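Local coordinates for protein Thf1 (Thermosynechococcus elongatus, PDB 5MJR) that may take part in photosynthetic membrane biogenesis and associates with the FtsH protease complex involved in photosystem II repair, at residues A[73-78]-A[152-157]; A[92-97]-A[107-112]; A[113-118]-A[140-145]. One frame throughout, in Å; residues are numbered along the deposited sequence. Where two conformers were deposited one is given.

Interaction 1: residues A[73-78]-A[152-157]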
loop_
_atom_site.group_PDB
_atom_site.type_symbol
_atom_site.label_atom_id
_atom_site.label_comp_id
_atom_site.label_asym_id
_atom_site.label_seq_id
_atom_site.Cartn_x
_atom_site.Cartn_y
_atom_site.Cartn_z
ATOM N N VAL A 73 0.390 -1.087 1.611
ATOM C CA VAL A 73 0.601 -2.465 2.065
ATOM C C VAL A 73 -0.723 -3.129 2.353
ATOM O O VAL A 73 -0.990 -4.277 1.924
ATOM C CB VAL A 73 1.498 -2.486 3.301
ATOM C CG1 VAL A 73 1.552 -3.871 3.980
ATOM C CG2 VAL A 73 2.875 -2.057 2.984
ATOM N N VAL A 74 -1.590 -2.430 3.099
ATOM C CA VAL A 74 -2.892 -3.006 3.456
ATOM C C VAL A 74 -3.706 -3.288 2.208
ATOM O O VAL A 74 -4.324 -4.345 2.068
ATOM C CB VAL A 74 -3.652 -2.059 4.407
ATOM C CG1 VAL A 74 -5.122 -2.413 4.545
ATOM C CG2 VAL A 74 -2.988 -2.095 5.774
ATOM N N THR A 75 -3.680 -2.339 1.281
ATOM C CA THR A 75 -4.485 -2.493 0.003
ATOM C C THR A 75 -3.949 -3.649 -0.809
ATOM O O THR A 75 -4.754 -4.462 -1.318
ATOM C CB THR A 75 -4.419 -1.135 -0.785
ATOM O OG1 THR A 75 -5.038 -0.124 0.005
ATOM C CG2 THR A 75 -5.176 -1.270 -2.090
ATOM N N ALA A 76 -2.627 -3.674 -1.044
ATOM C CA ALA A 76 -2.040 -4.722 -1.873
ATOM C C ALA A 76 -2.347 -6.130 -1.232
ATOM O O ALA A 76 -2.712 -7.086 -1.957
ATOM C CB ALA A 76 -0.583 -4.547 -2.050
ATOM N N PHE A 77 -2.095 -6.233 0.072
ATOM C CA PHE A 77 -2.337 -7.479 0.772
ATOM C C PHE A 77 -3.806 -7.856 0.615
ATOM O O PHE A 77 -4.131 -8.994 0.238
ATOM C CB PHE A 77 -1.960 -7.335 2.252
ATOM C CG PHE A 77 -2.216 -8.570 3.069
ATOM C CD1 PHE A 77 -3.375 -8.781 3.639
ATOM C CD2 PHE A 77 -1.177 -9.510 3.219
ATOM C CE1 PHE A 77 -3.595 -9.960 4.461
ATOM C CE2 PHE A 77 -1.389 -10.660 4.003
ATOM C CZ PHE A 77 -2.576 -10.877 4.570
ATOM N N ASP A 78 -4.713 -6.939 0.939
ATOM C CA ASP A 78 -6.128 -7.271 0.900
ATOM C C ASP A 78 -6.571 -7.705 -0.514
ATOM O O ASP A 78 -7.368 -8.625 -0.644
ATOM C CB ASP A 78 -6.966 -6.106 1.296
ATOM C CG ASP A 78 -7.000 -5.827 2.805
ATOM O OD1 ASP A 78 -6.380 -6.564 3.624
ATOM O OD2 ASP A 78 -7.504 -4.702 3.151
ATOM N N HIS A 152 3.557 2.916 -2.690
ATOM C CA HIS A 152 2.990 4.246 -2.508
ATOM C C HIS A 152 2.005 4.591 -3.640
ATOM O O HIS A 152 1.005 5.259 -3.375
ATOM C CB HIS A 152 4.134 5.244 -2.605
ATOM C CG HIS A 152 5.090 5.164 -1.470
ATOM N ND1 HIS A 152 6.415 4.892 -1.698
ATOM C CD2 HIS A 152 4.906 5.361 -0.140
ATOM C CE1 HIS A 152 7.001 4.945 -0.484
ATOM N NE2 HIS A 152 6.106 5.199 0.486
ATOM N N ALA A 153 2.204 4.053 -4.845
ATOM C CA ALA A 153 1.221 4.157 -5.932
ATOM C C ALA A 153 -0.098 3.467 -5.604
ATOM O O ALA A 153 -1.154 3.974 -5.782
ATOM C CB ALA A 153 1.745 3.677 -7.273
ATOM N N VAL A 154 0.006 2.231 -5.059
ATOM C CA VAL A 154 -1.152 1.479 -4.628
ATOM C C VAL A 154 -1.903 2.268 -3.572
ATOM O O VAL A 154 -3.130 2.363 -3.580
ATOM C CB VAL A 154 -0.790 0.034 -4.240
ATOM C CG1 VAL A 154 -2.023 -0.686 -3.689
ATOM C CG2 VAL A 154 -0.179 -0.713 -5.439
ATOM N N GLY A 155 -1.177 2.769 -2.593
ATOM C CA GLY A 155 -1.773 3.565 -1.565
ATOM C C GLY A 155 -2.532 4.808 -2.144
ATOM O O GLY A 155 -3.636 5.128 -1.681
ATOM N N LEU A 156 -1.856 5.522 -3.074
ATOM C CA LEU A 156 -2.524 6.688 -3.694
ATOM C C LEU A 156 -3.855 6.278 -4.334
ATOM O O LEU A 156 -4.855 6.923 -4.135
ATOM C CB LEU A 156 -1.607 7.350 -4.690
ATOM C CG LEU A 156 -2.170 8.532 -5.419
ATOM C CD1 LEU A 156 -2.490 9.705 -4.512
ATOM C CD2 LEU A 156 -1.342 8.970 -6.573
ATOM N N TYR A 157 -3.858 5.181 -5.075
ATOM C CA TYR A 157 -5.083 4.720 -5.716
ATOM C C TYR A 157 -6.172 4.422 -4.715
ATOM O O TYR A 157 -7.349 4.812 -4.907
ATOM C CB TYR A 157 -4.744 3.497 -6.574
ATOM C CG TYR A 157 -5.970 3.044 -7.318
ATOM C CD1 TYR A 157 -6.416 3.624 -8.471
ATOM C CD2 TYR A 157 -6.642 1.913 -6.880
ATOM C CE1 TYR A 157 -7.475 3.075 -9.174
ATOM C CE2 TYR A 157 -7.739 1.378 -7.548
ATOM C CZ TYR A 157 -8.168 2.000 -8.678
ATOM O OH TYR A 157 -9.238 1.440 -9.360
#

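Interaction 2: residues A[92-97]-A[107-112]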
loop_
_atom_site.group_PDB
_atom_site.type_symbol
_atom_site.label_atom_id
_atom_site.label_comp_id
_atom_site.label_asym_id
_atom_site.label_seq_id
_atom_site.Cartn_x
_atom_site.Cartn_y
_atom_site.Cartn_z
ATOM N N ARG A 92 -4.487 -13.439 10.719
ATOM C CA ARG A 92 -3.305 -13.939 11.373
ATOM C C ARG A 92 -2.112 -13.845 10.461
ATOM O O ARG A 92 -0.986 -13.554 10.904
ATOM C CB ARG A 92 -3.477 -15.489 11.711
ATOM C CG ARG A 92 -4.359 -15.701 12.872
ATOM C CD ARG A 92 -4.715 -17.193 12.951
ATOM N NE ARG A 92 -5.428 -17.615 14.153
ATOM C CZ ARG A 92 -6.653 -18.135 14.212
ATOM N NH1 ARG A 92 -7.425 -18.308 13.114
ATOM N NH2 ARG A 92 -7.143 -18.489 15.413
ATOM N N ILE A 93 -2.282 -14.063 9.186
ATOM C CA ILE A 93 -1.207 -13.915 8.235
ATOM C C ILE A 93 -0.712 -12.423 8.158
ATOM O O ILE A 93 0.482 -12.175 8.112
ATOM C CB ILE A 93 -1.591 -14.422 6.807
ATOM C CG1 ILE A 93 -1.747 -15.970 6.870
ATOM C CG2 ILE A 93 -0.634 -13.983 5.756
ATOM C CD1 ILE A 93 -2.344 -16.586 5.668
ATOM N N PHE A 94 -1.687 -11.478 8.116
ATOM C CA PHE A 94 -1.297 -10.072 8.109
ATOM C C PHE A 94 -0.488 -9.675 9.378
ATOM O O PHE A 94 0.520 -8.995 9.289
ATOM C CB PHE A 94 -2.494 -9.195 7.945
ATOM C CG PHE A 94 -2.129 -7.744 7.802
ATOM C CD1 PHE A 94 -1.626 -7.311 6.598
ATOM C CD2 PHE A 94 -2.293 -6.859 8.862
ATOM C CE1 PHE A 94 -1.220 -5.953 6.420
ATOM C CE2 PHE A 94 -1.930 -5.520 8.723
ATOM C CZ PHE A 94 -1.371 -5.113 7.471
ATOM N N HIS A 95 -0.950 -10.198 10.511
ATOM C CA HIS A 95 -0.274 -9.933 11.768
ATOM C C HIS A 95 1.175 -10.410 11.657
ATOM O O HIS A 95 2.133 -9.723 12.007
ATOM C CB HIS A 95 -1.057 -10.561 12.906
ATOM C CG HIS A 95 -0.325 -10.443 14.245
ATOM N ND1 HIS A 95 0.718 -11.334 14.584
ATOM C CD2 HIS A 95 -0.570 -9.678 15.339
ATOM C CE1 HIS A 95 1.160 -11.071 15.800
ATOM N NE2 HIS A 95 0.451 -9.999 16.221
ATOM N N ALA A 96 1.315 -11.666 11.219
ATOM C CA ALA A 96 2.629 -12.286 11.096
ATOM C C ALA A 96 3.559 -11.549 10.144
ATOM O O ALA A 96 4.776 -11.356 10.389
ATOM C CB ALA A 96 2.495 -13.754 10.748
ATOM N N LEU A 97 2.988 -11.116 9.022
ATOM C CA LEU A 97 3.737 -10.375 8.016
ATOM C C LEU A 97 4.263 -9.074 8.669
ATOM O O LEU A 97 5.443 -8.757 8.530
ATOM C CB LEU A 97 2.790 -10.034 6.845
ATOM C CG LEU A 97 3.521 -9.264 5.693
ATOM C CD1 LEU A 97 3.325 -9.947 4.350
ATOM C CD2 LEU A 97 2.778 -8.023 5.572
ATOM N N GLN A 107 -0.915 -0.569 13.933
ATOM C CA GLN A 107 -0.542 0.771 13.415
ATOM C C GLN A 107 -0.816 0.817 11.924
ATOM O O GLN A 107 -1.397 1.808 11.428
ATOM C CB GLN A 107 0.921 1.104 13.682
ATOM C CG GLN A 107 1.342 2.483 13.175
ATOM C CD GLN A 107 2.748 2.875 13.436
ATOM O OE1 GLN A 107 3.571 2.069 13.903
ATOM N NE2 GLN A 107 3.099 4.102 13.101
ATOM N N LEU A 108 -0.432 -0.209 11.142
ATOM C CA LEU A 108 -0.713 -0.129 9.726
ATOM C C LEU A 108 -2.239 -0.075 9.487
ATOM O O LEU A 108 -2.685 0.650 8.547
ATOM C CB LEU A 108 -0.100 -1.314 8.943
ATOM C CG LEU A 108 1.330 -1.092 8.475
ATOM C CD1 LEU A 108 2.342 -1.101 9.653
ATOM C CD2 LEU A 108 1.665 -2.034 7.348
ATOM N N LYS A 109 -3.007 -0.881 10.196
ATOM C CA LYS A 109 -4.466 -0.885 10.017
ATOM C C LYS A 109 -5.063 0.474 10.373
ATOM O O LYS A 109 -5.917 0.995 9.592
ATOM C CB LYS A 109 -5.126 -1.974 10.825
ATOM C CG LYS A 109 -4.883 -3.370 10.317
ATOM C CD LYS A 109 -5.610 -4.288 11.348
ATOM C CE LYS A 109 -5.187 -5.631 11.173
ATOM N NZ LYS A 109 -5.859 -6.660 12.037
ATOM N N GLU A 110 -4.621 1.108 11.469
ATOM C CA GLU A 110 -5.195 2.371 11.819
ATOM C C GLU A 110 -4.772 3.439 10.814
ATOM O O GLU A 110 -5.568 4.327 10.448
ATOM C CB GLU A 110 -4.803 2.717 13.217
ATOM C CG GLU A 110 -5.502 1.894 14.304
ATOM C CD GLU A 110 -5.251 2.240 15.767
ATOM O OE1 GLU A 110 -4.845 3.383 16.070
ATOM O OE2 GLU A 110 -5.527 1.340 16.607
ATOM N N ASP A 111 -3.529 3.407 10.356
ATOM C CA ASP A 111 -3.048 4.386 9.374
ATOM C C ASP A 111 -3.820 4.189 8.121
ATOM O O ASP A 111 -4.218 5.201 7.442
ATOM C CB ASP A 111 -1.568 4.310 9.130
ATOM C CG ASP A 111 -0.758 5.115 10.125
ATOM O OD1 ASP A 111 -1.302 6.024 10.797
ATOM O OD2 ASP A 111 0.440 4.864 10.253
ATOM N N ALA A 112 -4.051 2.976 7.651
ATOM C CA ALA A 112 -4.851 2.773 6.400
ATOM C C ALA A 112 -6.263 3.369 6.643
ATOM O O ALA A 112 -6.812 4.012 5.711
ATOM C CB ALA A 112 -4.855 1.312 6.074
#

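Interaction 3: residues A[113-118]-A[140-145]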
loop_
_atom_site.group_PDB
_atom_site.type_symbol
_atom_site.label_atom_id
_atom_site.label_comp_id
_atom_site.label_asym_id
_atom_site.label_seq_id
_atom_site.Cartn_x
_atom_site.Cartn_y
_atom_site.Cartn_z
ATOM N N ALA A 113 -6.854 3.052 7.762
ATOM C CA ALA A 113 -8.233 3.498 8.040
ATOM C C ALA A 113 -8.330 5.020 8.128
ATOM O O ALA A 113 -9.393 5.613 7.932
ATOM C CB ALA A 113 -8.756 2.843 9.316
ATOM N N SER A 114 -7.240 5.681 8.528
ATOM C CA SER A 114 -7.240 7.161 8.716
ATOM C C SER A 114 -7.560 7.895 7.419
ATOM O O SER A 114 -7.943 9.067 7.472
ATOM C CB SER A 114 -5.940 7.664 9.325
ATOM O OG SER A 114 -4.835 7.624 8.457
ATOM N N TRP A 115 -7.383 7.255 6.274
ATOM C CA TRP A 115 -7.734 7.883 5.000
ATOM C C TRP A 115 -9.235 7.981 4.770
ATOM O O TRP A 115 -9.669 8.718 3.860
ATOM C CB TRP A 115 -7.006 7.134 3.893
ATOM C CG TRP A 115 -5.532 7.236 3.892
ATOM C CD1 TRP A 115 -4.650 6.395 4.528
ATOM C CD2 TRP A 115 -4.725 8.166 3.212
ATOM N NE1 TRP A 115 -3.381 6.745 4.279
ATOM C CE2 TRP A 115 -3.358 7.851 3.465
ATOM C CE3 TRP A 115 -4.990 9.274 2.430
ATOM C CZ2 TRP A 115 -2.299 8.561 2.940
ATOM C CZ3 TRP A 115 -3.975 9.999 1.907
ATOM C CH2 TRP A 115 -2.630 9.670 2.191
ATOM N N GLN A 116 -10.010 7.203 5.524
ATOM C CA GLN A 116 -11.463 7.217 5.325
ATOM C C GLN A 116 -12.094 8.543 5.674
ATOM O O GLN A 116 -13.210 8.835 5.243
ATOM C CB GLN A 116 -12.110 6.089 6.070
ATOM C CG GLN A 116 -11.737 4.714 5.494
ATOM C CD GLN A 116 -12.103 3.570 6.310
ATOM O OE1 GLN A 116 -13.002 3.633 7.101
ATOM N NE2 GLN A 116 -11.339 2.427 6.141
ATOM N N GLN A 117 -11.362 9.406 6.409
ATOM C CA GLN A 117 -11.919 10.716 6.716
ATOM C C GLN A 117 -12.090 11.544 5.460
ATOM O O GLN A 117 -12.854 12.496 5.511
ATOM C CB GLN A 117 -11.059 11.463 7.660
ATOM C CG GLN A 117 -9.709 11.810 7.116
ATOM C CD GLN A 117 -8.794 12.438 8.084
ATOM O OE1 GLN A 117 -7.875 11.744 8.697
ATOM N NE2 GLN A 117 -9.048 13.666 8.313
ATOM N N TYR A 118 -11.491 11.181 4.348
ATOM C CA TYR A 118 -11.630 11.901 3.054
ATOM C C TYR A 118 -12.786 11.443 2.211
ATOM O O TYR A 118 -12.966 11.959 1.106
ATOM C CB TYR A 118 -10.300 11.960 2.298
ATOM C CG TYR A 118 -9.178 12.498 3.151
ATOM C CD1 TYR A 118 -9.083 13.820 3.532
ATOM C CD2 TYR A 118 -8.130 11.669 3.603
ATOM C CE1 TYR A 118 -8.109 14.289 4.311
ATOM C CE2 TYR A 118 -7.150 12.145 4.376
ATOM C CZ TYR A 118 -7.111 13.475 4.765
ATOM O OH TYR A 118 -6.098 13.896 5.602
ATOM N N ASN A 140 -1.118 14.738 4.180
ATOM C CA ASN A 140 0.211 15.245 4.108
ATOM C C ASN A 140 1.295 14.273 3.581
ATOM O O ASN A 140 2.320 14.676 3.054
ATOM C CB ASN A 140 0.709 15.804 5.446
ATOM C CG ASN A 140 0.822 14.741 6.544
ATOM O OD1 ASN A 140 0.075 13.798 6.626
ATOM N ND2 ASN A 140 1.827 14.970 7.434
ATOM N N SER A 141 1.010 12.960 3.754
ATOM C CA SER A 141 1.876 11.937 3.264
ATOM C C SER A 141 1.933 11.794 1.749
ATOM O O SER A 141 2.784 11.127 1.222
ATOM C CB SER A 141 1.561 10.564 3.908
ATOM O OG SER A 141 0.417 9.981 3.469
ATOM N N LEU A 142 1.019 12.491 1.026
ATOM C CA LEU A 142 1.200 12.599 -0.421
ATOM C C LEU A 142 2.369 13.475 -0.796
ATOM O O LEU A 142 2.889 13.364 -1.949
ATOM C CB LEU A 142 -0.043 13.153 -1.063
ATOM C CG LEU A 142 -1.275 12.275 -1.053
ATOM C CD1 LEU A 142 -2.316 12.869 -2.030
ATOM C CD2 LEU A 142 -1.152 10.842 -1.222
ATOM N N ASN A 143 2.825 14.301 0.144
ATOM C CA ASN A 143 4.055 15.074 -0.041
ATOM C C ASN A 143 5.295 14.221 0.265
ATOM O O ASN A 143 6.005 14.423 1.243
ATOM C CB ASN A 143 4.005 16.334 0.793
ATOM C CG ASN A 143 3.023 17.362 0.277
ATOM O OD1 ASN A 143 2.866 17.479 -0.944
ATOM N ND2 ASN A 143 2.392 18.086 1.219
ATOM N N HIS A 144 5.430 13.200 -0.558
ATOM C CA HIS A 144 6.393 12.143 -0.313
ATOM C C HIS A 144 7.743 12.514 -0.888
ATOM O O HIS A 144 7.836 12.635 -2.146
ATOM C CB HIS A 144 5.893 10.891 -1.019
ATOM C CG HIS A 144 6.735 9.679 -0.709
ATOM N ND1 HIS A 144 6.605 9.048 0.495
ATOM C CD2 HIS A 144 7.727 9.100 -1.396
ATOM C CE1 HIS A 144 7.519 8.081 0.504
ATOM N NE2 HIS A 144 8.195 8.077 -0.638
ATOM N N THR A 145 8.723 12.553 -0.016
ATOM C CA THR A 145 10.141 12.688 -0.417
ATOM C C THR A 145 10.886 11.419 0.061
ATOM O O THR A 145 10.414 10.714 0.897
ATOM C CB THR A 145 10.685 14.028 0.123
ATOM O OG1 THR A 145 10.828 13.972 1.552
ATOM C CG2 THR A 145 9.727 15.178 -0.261
#

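Interaction 1: residues A[73-78]-A[152-157]
The hydroxyl OG1 of T75, the residue that meets V154 across this helix pair, hydrogen-bonds to the backbone O of L71, one turn earlier in its own helix 67-80. This bond turns the polar branch back to its own helix and probably helps to fix the rotation about CA-CB. With OG1 beside the backbone N (chi1 -63°), the other branch, CG2, stands anti to that N and serves as the apolar surface offered to helix 150-162. CG2 of T75 touches CG1 of V154 at 3.6 Å. The same V154 methyl also rests on CB of T75, at 3.8 Å, so it lies alongside the branch point as well as the methyl. T75 and V154 thus lie side by side, their side chains running roughly antiparallel.

Both segments are interior turns of helices in an all-helical chain without strands, and they pack near its centre. The backbones come close: CA of T75 is 6.8 Å from CA of G155, and the CA atoms of A76 and V154 are equally near. G155 brings no side chain to this approach. CG1 of V154, anti to its backbone N (chi1 176°), is directed onto helix 67-80 beyond T75 and comes within 4.0 Å of the backbone N of A76. Its distance from CB of A76 is longer, 4.4 Å, a looser methyl-to-methyl contact. No hydrogen bond crosses between the segments. Helix 186-198 packs against the same pair, its Y196 touching the side chains of both T75 and V154, while A76 also touches L151 of helix 150-162.

Interaction 2: residues A[92-97]-A[107-112]
F94 and K109 mark the nearest approach of the two backbones, and even there their CA atoms stand 9.9 Å apart. Both segments are helical, 92-97 belonging to helix 90-100 and 107-112 to helix 105-113; only a short connection separates these helices, which makes them consecutive helices of an all-helical fold. Routine bonds such as A112 N to L108 O, 2.8 Å, keep each turn regular, but none passes from one segment to the other. Side chains alone span the gap.

F94 and K109 bridge it from opposite ends. CG of F94 is anti to the backbone N (chi1 -175°), which carries the ring out into the gap between the helices. The outer atom CZ meets CB of L108 at 4.3 Å, and this CB lies at the edge of the ring, near its plane. K109 reaches the ring differently. Beyond CG its chain is fully extended, and it passes alongside the ring, heading for helix 90-100 as F94 heads for helix 105-113, so that two separate methylenes make contact. CG of K109 is 4.0 Å from CE2 of F94. Further along, CE of K109 lies 3.9 Å from CD2 of F94, approaching the ring obliquely.

Helix 67-80 joins the same cluster: F77 meets F94 edge-to-face, V74 also touches the F94 ring, and L108 touches V73. F94 is thus held among apolar groups from two other helices.

Across the two segments the contact is apolar, although one partner is a lysine. K109 is exposed and uses the aliphatic part of its chain to shield a buried phenyl ring, an arrangement consistent with its ammonium group, at the end of that chain, remaining hydrated at the protein surface.

Interaction 3: residues A[113-118]-A[140-145]
W115 carries this contact, reaching from the turn after helix 105-113 to S141 and L142 in the loop that leads into helix 150-162. Residues 116-118 form a short 3-10 turn, 140-142 end another that begins earlier in the chain, and the two segments join connecting regions of an all-helical fold on either side, in sequence, of helix 123-131. From CB the W115 side chain starts with CG beside the backbone N (chi1 -66°), and the indole is then turned roughly square to the CA-CB-CG plane (chi2 91°). On the five-membered ring, NE1 hydrogen-bonds to the backbone O of P67, which gives the buried N-H a partner and pins the rotation of the indole. The far side of the six-membered ring then faces 140-145. CZ2 of W115 lies 3.1 Å from OG of S141, and CH2 of W115 is nearly as close to this OG, at 3.3 Å. The oxygen sits at the ring edge, near its plane, so aromatic carbons of the rim meet it. CH2 also touches CD2 of L142 at 3.9 Å; this methyl comes obliquely, and the two side chains cross at a slant.

F159 of helix 150-162 meets the indole with ring planes at about 50° and touches L142, while L68 of helix 67-80 touches W115, S141 and L142 alike. Behind L142 the chain bends through an inverse gamma turn centred on N143, with a weak bond from H144 N to L142 O. OG of S141, despite its closeness to the indole, has its hydrogen bond with the backbone O of P138.

Overall arrangement
Interaction 1 lies near the centre of the chain, and the centres of interactions 2 and 3 lie about 13 and 12 Å from its own, in directions close to a right angle. Both are formed by chain between helices 67-80 and 150-162. Helix 67-80 connects interaction 1 to interaction 2, where CG1 of V73 packs 3.8 Å from CD2 of L108. Helix 150-162 connects it to interaction 3: CD1 of L156 is 3.7 Å from CD2 of L142, and the rings of H152 and H144 meet. Interactions 2 and 3, centres about 17 Å apart, are linked through the sequence, 107-112 running directly into 113-118. A further touch between interactions 1 and 2 sets CE2 of F77 3.8 Å from CG2 of I93.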